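Long-range contact in hemoglobin chain d1 (Lumbricus terrestris, PDB 1X9F), which probably carries oxygen as one of the heme-containing globin subunits of earthworm hemoglobin, with carbon monoxide bound at its heme here: residues D[77-91]-D[128-140]. Sequence-based numbering, arbitrary orientation.
With HEM (protoporphyrin IX containing Fe), chain M.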
# COMPACT_ATOMS: atom_id res chain seq x y z
N LEU D 77 -9.18 -17.73 -26.63
CA LEU D 77 -8.23 -17.17 -27.60
C LEU D 77 -7.54 -18.23 -28.48
O LEU D 77 -7.16 -17.94 -29.62
CB LEU D 77 -7.19 -16.29 -26.90
CG LEU D 77 -7.26 -14.75 -26.91
CD1 LEU D 77 -8.57 -14.18 -27.44
CD2 LEU D 77 -6.93 -14.20 -25.52
N ASP D 78 -7.41 -19.46 -27.97
CA ASP D 78 -6.75 -20.55 -28.69
C ASP D 78 -7.69 -21.56 -29.36
O ASP D 78 -7.23 -22.56 -29.93
CB ASP D 78 -5.86 -21.30 -27.71
CG ASP D 78 -6.65 -21.87 -26.54
OD1 ASP D 78 -6.47 -23.07 -26.24
OD2 ASP D 78 -7.49 -21.21 -25.89
N THR D 79 -9.00 -21.35 -29.27
CA THR D 79 -9.97 -22.24 -29.91
C THR D 79 -10.86 -21.42 -30.85
O THR D 79 -11.91 -20.95 -30.43
CB THR D 79 -10.84 -22.96 -28.85
OG1 THR D 79 -11.38 -22.00 -27.93
CG2 THR D 79 -9.99 -23.86 -27.95
N PRO D 80 -10.45 -21.24 -32.11
CA PRO D 80 -11.18 -20.34 -33.02
C PRO D 80 -12.67 -20.70 -33.19
O PRO D 80 -13.51 -19.79 -33.24
CB PRO D 80 -10.41 -20.45 -34.34
CG PRO D 80 -9.65 -21.73 -34.23
CD PRO D 80 -9.28 -21.85 -32.77
N ASP D 81 -12.99 -21.99 -33.27
CA ASP D 81 -14.39 -22.45 -33.37
C ASP D 81 -15.27 -21.90 -32.24
O ASP D 81 -16.32 -21.30 -32.49
CB ASP D 81 -14.47 -23.98 -33.43
CG ASP D 81 -13.83 -24.68 -32.22
OD1 ASP D 81 -12.72 -24.28 -31.81
OD2 ASP D 81 -14.36 -25.64 -31.64
N MET D 82 -14.82 -22.12 -31.01
CA MET D 82 -15.52 -21.64 -29.82
C MET D 82 -15.51 -20.13 -29.75
O MET D 82 -16.52 -19.52 -29.38
CB MET D 82 -14.90 -22.22 -28.56
CG MET D 82 -15.02 -23.73 -28.45
SD MET D 82 -14.06 -24.36 -27.07
CE MET D 82 -15.09 -23.89 -25.70
N LEU D 83 -14.39 -19.52 -30.11
CA LEU D 83 -14.29 -18.07 -30.05
C LEU D 83 -15.30 -17.42 -31.00
O LEU D 83 -15.99 -16.48 -30.60
CB LEU D 83 -12.87 -17.57 -30.34
CG LEU D 83 -12.69 -16.06 -30.17
CD1 LEU D 83 -12.90 -15.61 -28.72
CD2 LEU D 83 -11.31 -15.62 -30.66
N ALA D 84 -15.39 -17.92 -32.23
CA ALA D 84 -16.34 -17.41 -33.22
C ALA D 84 -17.77 -17.45 -32.68
O ALA D 84 -18.50 -16.45 -32.73
CB ALA D 84 -16.21 -18.16 -34.54
N ALA D 85 -18.17 -18.61 -32.15
CA ALA D 85 -19.50 -18.77 -31.57
C ALA D 85 -19.77 -17.83 -30.40
O ALA D 85 -20.84 -17.22 -30.33
CB ALA D 85 -19.73 -20.22 -31.16
N GLN D 86 -18.80 -17.72 -29.48
CA GLN D 86 -18.97 -16.89 -28.30
C GLN D 86 -19.07 -15.42 -28.69
O GLN D 86 -19.90 -14.69 -28.15
CB GLN D 86 -17.82 -17.10 -27.30
CG GLN D 86 -17.95 -16.27 -26.01
CD GLN D 86 -19.20 -16.61 -25.21
OE1 GLN D 86 -19.72 -17.72 -25.31
NE2 GLN D 86 -19.67 -15.66 -24.42
N LEU D 87 -18.24 -14.99 -29.63
CA LEU D 87 -18.27 -13.60 -30.05
C LEU D 87 -19.60 -13.26 -30.73
O LEU D 87 -20.15 -12.18 -30.50
CB LEU D 87 -17.08 -13.26 -30.95
CG LEU D 87 -15.68 -13.32 -30.33
CD1 LEU D 87 -14.64 -12.94 -31.38
CD2 LEU D 87 -15.54 -12.44 -29.09
N ALA D 88 -20.10 -14.18 -31.55
CA ALA D 88 -21.41 -14.01 -32.18
C ALA D 88 -22.50 -13.85 -31.11
O ALA D 88 -23.38 -12.99 -31.22
CB ALA D 88 -21.72 -15.19 -33.10
N HIS D 89 -22.40 -14.67 -30.06
CA HIS D 89 -23.36 -14.70 -28.95
C HIS D 89 -23.35 -13.38 -28.20
O HIS D 89 -24.40 -12.83 -27.87
CB HIS D 89 -22.99 -15.84 -28.00
CG HIS D 89 -23.95 -16.01 -26.86
ND1 HIS D 89 -24.93 -16.98 -26.86
CD2 HIS D 89 -24.04 -15.39 -25.66
CE1 HIS D 89 -25.61 -16.92 -25.73
NE2 HIS D 89 -25.09 -15.97 -24.98
N LEU D 90 -22.15 -12.87 -27.94
CA LEU D 90 -22.00 -11.60 -27.24
C LEU D 90 -22.51 -10.46 -28.09
O LEU D 90 -23.09 -9.50 -27.58
CB LEU D 90 -20.54 -11.37 -26.86
CG LEU D 90 -20.16 -11.97 -25.50
CD1 LEU D 90 -18.66 -12.11 -25.41
CD2 LEU D 90 -20.70 -11.10 -24.37
N LYS D 91 -22.31 -10.58 -29.40
CA LYS D 91 -22.78 -9.57 -30.33
C LYS D 91 -24.31 -9.47 -30.31
O LYS D 91 -24.84 -8.36 -30.21
CB LYS D 91 -22.28 -9.84 -31.74
CG LYS D 91 -22.49 -8.66 -32.65
CD LYS D 91 -21.92 -8.88 -34.03
CE LYS D 91 -22.23 -7.69 -34.91
NZ LYS D 91 -21.70 -7.88 -36.29
N TRP D 128 -1.74 -7.86 -25.30
CA TRP D 128 -3.11 -7.49 -24.94
C TRP D 128 -3.81 -6.81 -26.07
O TRP D 128 -4.90 -7.23 -26.48
CB TRP D 128 -3.15 -6.61 -23.71
CG TRP D 128 -3.10 -7.42 -22.52
CD1 TRP D 128 -1.99 -7.85 -21.88
CD2 TRP D 128 -4.21 -8.00 -21.83
NE1 TRP D 128 -2.33 -8.64 -20.81
CE2 TRP D 128 -3.69 -8.75 -20.76
CE3 TRP D 128 -5.61 -7.96 -22.00
CZ2 TRP D 128 -4.50 -9.44 -19.86
CZ3 TRP D 128 -6.42 -8.65 -21.10
CH2 TRP D 128 -5.86 -9.38 -20.05
N HIS D 129 -3.18 -5.76 -26.59
CA HIS D 129 -3.78 -4.96 -27.63
C HIS D 129 -4.17 -5.78 -28.85
O HIS D 129 -5.28 -5.65 -29.36
CB HIS D 129 -2.86 -3.84 -28.05
CG HIS D 129 -3.57 -2.74 -28.75
ND1 HIS D 129 -4.26 -1.76 -28.08
CD2 HIS D 129 -3.74 -2.49 -30.07
CE1 HIS D 129 -4.81 -0.94 -28.96
NE2 HIS D 129 -4.51 -1.36 -30.17
N ASP D 130 -3.24 -6.61 -29.33
CA ASP D 130 -3.54 -7.50 -30.43
C ASP D 130 -4.74 -8.36 -30.06
O ASP D 130 -5.77 -8.34 -30.73
CB ASP D 130 -2.34 -8.40 -30.74
CG ASP D 130 -1.19 -7.64 -31.37
OD1 ASP D 130 -0.11 -8.24 -31.54
OD2 ASP D 130 -1.27 -6.45 -31.73
N CYS D 131 -4.57 -9.08 -28.95
CA CYS D 131 -5.50 -10.12 -28.51
C CYS D 131 -6.93 -9.69 -28.22
O CYS D 131 -7.88 -10.29 -28.73
CB CYS D 131 -4.92 -10.80 -27.28
SG CYS D 131 -4.77 -12.58 -27.47
N VAL D 132 -7.10 -8.67 -27.38
CA VAL D 132 -8.43 -8.22 -26.99
C VAL D 132 -9.11 -7.49 -28.15
O VAL D 132 -10.33 -7.53 -28.29
CB VAL D 132 -8.40 -7.35 -25.70
CG1 VAL D 132 -9.78 -6.81 -25.36
CG2 VAL D 132 -7.87 -8.16 -24.53
N ASP D 133 -8.30 -6.83 -28.98
CA ASP D 133 -8.78 -6.11 -30.16
C ASP D 133 -9.66 -7.00 -31.01
O ASP D 133 -10.77 -6.61 -31.39
CB ASP D 133 -7.59 -5.68 -31.01
CG ASP D 133 -7.68 -4.25 -31.44
OD1 ASP D 133 -6.61 -3.65 -31.68
OD2 ASP D 133 -8.76 -3.62 -31.56
N GLN D 134 -9.16 -8.20 -31.30
CA GLN D 134 -9.92 -9.21 -32.02
C GLN D 134 -11.24 -9.51 -31.32
O GLN D 134 -12.28 -9.65 -31.98
CB GLN D 134 -9.08 -10.49 -32.16
CG GLN D 134 -9.87 -11.70 -32.65
CD GLN D 134 -9.15 -13.02 -32.42
OE1 GLN D 134 -9.47 -14.01 -33.07
NE2 GLN D 134 -8.19 -13.03 -31.50
N ILE D 135 -11.22 -9.60 -29.99
CA ILE D 135 -12.43 -9.83 -29.20
C ILE D 135 -13.39 -8.66 -29.36
O ILE D 135 -14.56 -8.85 -29.69
CB ILE D 135 -12.11 -10.08 -27.71
CG1 ILE D 135 -11.31 -11.37 -27.54
CG2 ILE D 135 -13.40 -10.15 -26.88
CD1 ILE D 135 -10.67 -11.50 -26.16
N ILE D 136 -12.89 -7.45 -29.14
CA ILE D 136 -13.69 -6.25 -29.35
C ILE D 136 -14.32 -6.22 -30.74
O ILE D 136 -15.50 -5.90 -30.86
CB ILE D 136 -12.87 -4.97 -29.04
CG1 ILE D 136 -13.27 -4.41 -27.67
CG2 ILE D 136 -13.11 -3.88 -30.06
CD1 ILE D 136 -12.66 -5.14 -26.51
N ASP D 137 -13.55 -6.57 -31.78
CA ASP D 137 -14.06 -6.53 -33.16
C ASP D 137 -15.22 -7.50 -33.39
O ASP D 137 -16.10 -7.22 -34.21
CB ASP D 137 -12.95 -6.83 -34.17
CG ASP D 137 -11.92 -5.71 -34.27
OD1 ASP D 137 -12.28 -4.52 -34.10
OD2 ASP D 137 -10.72 -5.92 -34.53
N GLY D 138 -15.20 -8.63 -32.70
CA GLY D 138 -16.25 -9.63 -32.85
C GLY D 138 -17.58 -9.23 -32.24
O GLY D 138 -18.63 -9.80 -32.56
N ILE D 139 -17.54 -8.25 -31.34
CA ILE D 139 -18.75 -7.83 -30.62
C ILE D 139 -19.22 -6.50 -31.15
O ILE D 139 -20.43 -6.24 -31.24
CB ILE D 139 -18.46 -7.74 -29.11
CG1 ILE D 139 -17.89 -9.07 -28.60
CG2 ILE D 139 -19.73 -7.37 -28.34
CD1 ILE D 139 -17.26 -9.00 -27.21
N LYS D 140 -18.25 -5.65 -31.49
CA LYS D 140 -18.46 -4.29 -31.97
C LYS D 140 -19.58 -4.18 -33.00
O LYS D 140 -19.81 -5.08 -33.81
CB LYS D 140 -17.17 -3.75 -32.59
CG LYS D 140 -17.06 -2.24 -32.62
CD LYS D 140 -15.83 -1.76 -33.38
CE LYS D 140 -14.53 -2.20 -32.70
NZ LYS D 140 -13.33 -1.59 -33.34
OXT LYS D 140 -20.28 -3.16 -33.04
CHA HEM M . -28.35 -20.96 -20.99
CHB HEM M . -26.09 -20.80 -16.65
CHC HEM M . -28.74 -24.62 -15.16
CHD HEM M . -31.18 -24.65 -19.42
C1A HEM M . -27.44 -20.56 -19.90
C2A HEM M . -26.53 -19.51 -20.03
C3A HEM M . -25.83 -19.45 -18.75
C4A HEM M . -26.48 -20.54 -18.03
CMA HEM M . -24.74 -18.51 -18.27
CAA HEM M . -26.26 -18.61 -21.20
CBA HEM M . -27.16 -17.38 -21.10
CGA HEM M . -26.85 -16.57 -22.33
O1A HEM M . -25.84 -15.83 -22.32
O2A HEM M . -27.61 -16.69 -23.31
C1B HEM M . -26.65 -21.86 -15.83
C2B HEM M . -26.18 -22.08 -14.53
C3B HEM M . -26.98 -23.12 -14.19
C4B HEM M . -27.80 -23.50 -15.22
CMB HEM M . -25.13 -21.36 -13.70
CAB HEM M . -26.93 -23.76 -13.03
CBB HEM M . -26.70 -24.41 -11.83
C1C HEM M . -29.69 -24.98 -16.23
C2C HEM M . -30.61 -26.01 -16.10
C3C HEM M . -31.27 -25.99 -17.30
C4C HEM M . -30.72 -24.97 -18.06
CMC HEM M . -30.85 -26.93 -14.92
CAC HEM M . -32.40 -26.87 -17.70
CBC HEM M . -32.22 -28.03 -18.35
C1D HEM M . -30.61 -23.59 -20.28
C2D HEM M . -31.08 -23.35 -21.57
C3D HEM M . -30.30 -22.32 -22.04
C4D HEM M . -29.39 -22.01 -20.92
CMD HEM M . -32.20 -24.07 -22.28
CAD HEM M . -30.37 -21.63 -23.38
CBD HEM M . -29.33 -22.22 -24.32
CGD HEM M . -29.38 -21.37 -25.57
O1D HEM M . -30.26 -21.61 -26.43
O2D HEM M . -28.53 -20.46 -25.68
NA HEM M . -27.45 -21.20 -18.70
NB HEM M . -27.62 -22.70 -16.30
NC HEM M . -29.72 -24.32 -17.43
ND HEM M . -29.58 -22.80 -19.85
FE HEM M . -28.58 -22.78 -18.09
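Leu87 sets its branched end as a knob into a hole formed by Gln134, Ile135, Gly138 and Ile139. With CG anti to its own carbonyl carbon (chi1 -65°), CD1 lies over Gly138, 4.0 Å from that residue's CA, where a side-chain carbon on Gly138 would collide with it. CD2 of Leu87 turns toward Ile135 and meets its CG2 at 3.8 Å, the two side chains crossing at about a right angle. One turn on, CD1 of Leu90 reaches CD1 of Ile139 at 3.9 Å, while CG1 of Ile139 also borders Leu87. Were Ile139 cut back to an alanine, a gap would probably open beside Leu87 and Leu90 and free the Leu90 side chain, which also touches this chain's own heme, to shift. Lys91 runs fully extended along the C-terminal end of the partner helix, its CG 3.5 Å from the carbonyl O of Ile139. At the other end of the interface, CD1 of Leu77 packs on CD1 of Ile135 at 3.6 Å and CD2 lies against SG of Cys131, the sulfur tied to Cys2 in a disulfide. The extended side chain of Gln134 brings its amide OE1 beside the methyl CD2 of Leu83. On another side of helix 80-95, His89 NE2 donates a hydrogen bond to HEM O1A, a propionate oxygen of a second heme, not bound to this chain. The axes of the two helix segments come within 8.6 Å and cross at -50°, in the manner of the F and H helices of a globin; consistent with this, His94, the axial iron ligand, follows on helix 80-95 and hydrogen-bonds through ND1 to Leu90 O. Thr73 of helix 57-75 touches Leu87, Leu90 and Ile135, while helix 4-18 packs against Leu77 and Cys131, and helix 101-119 against Val132.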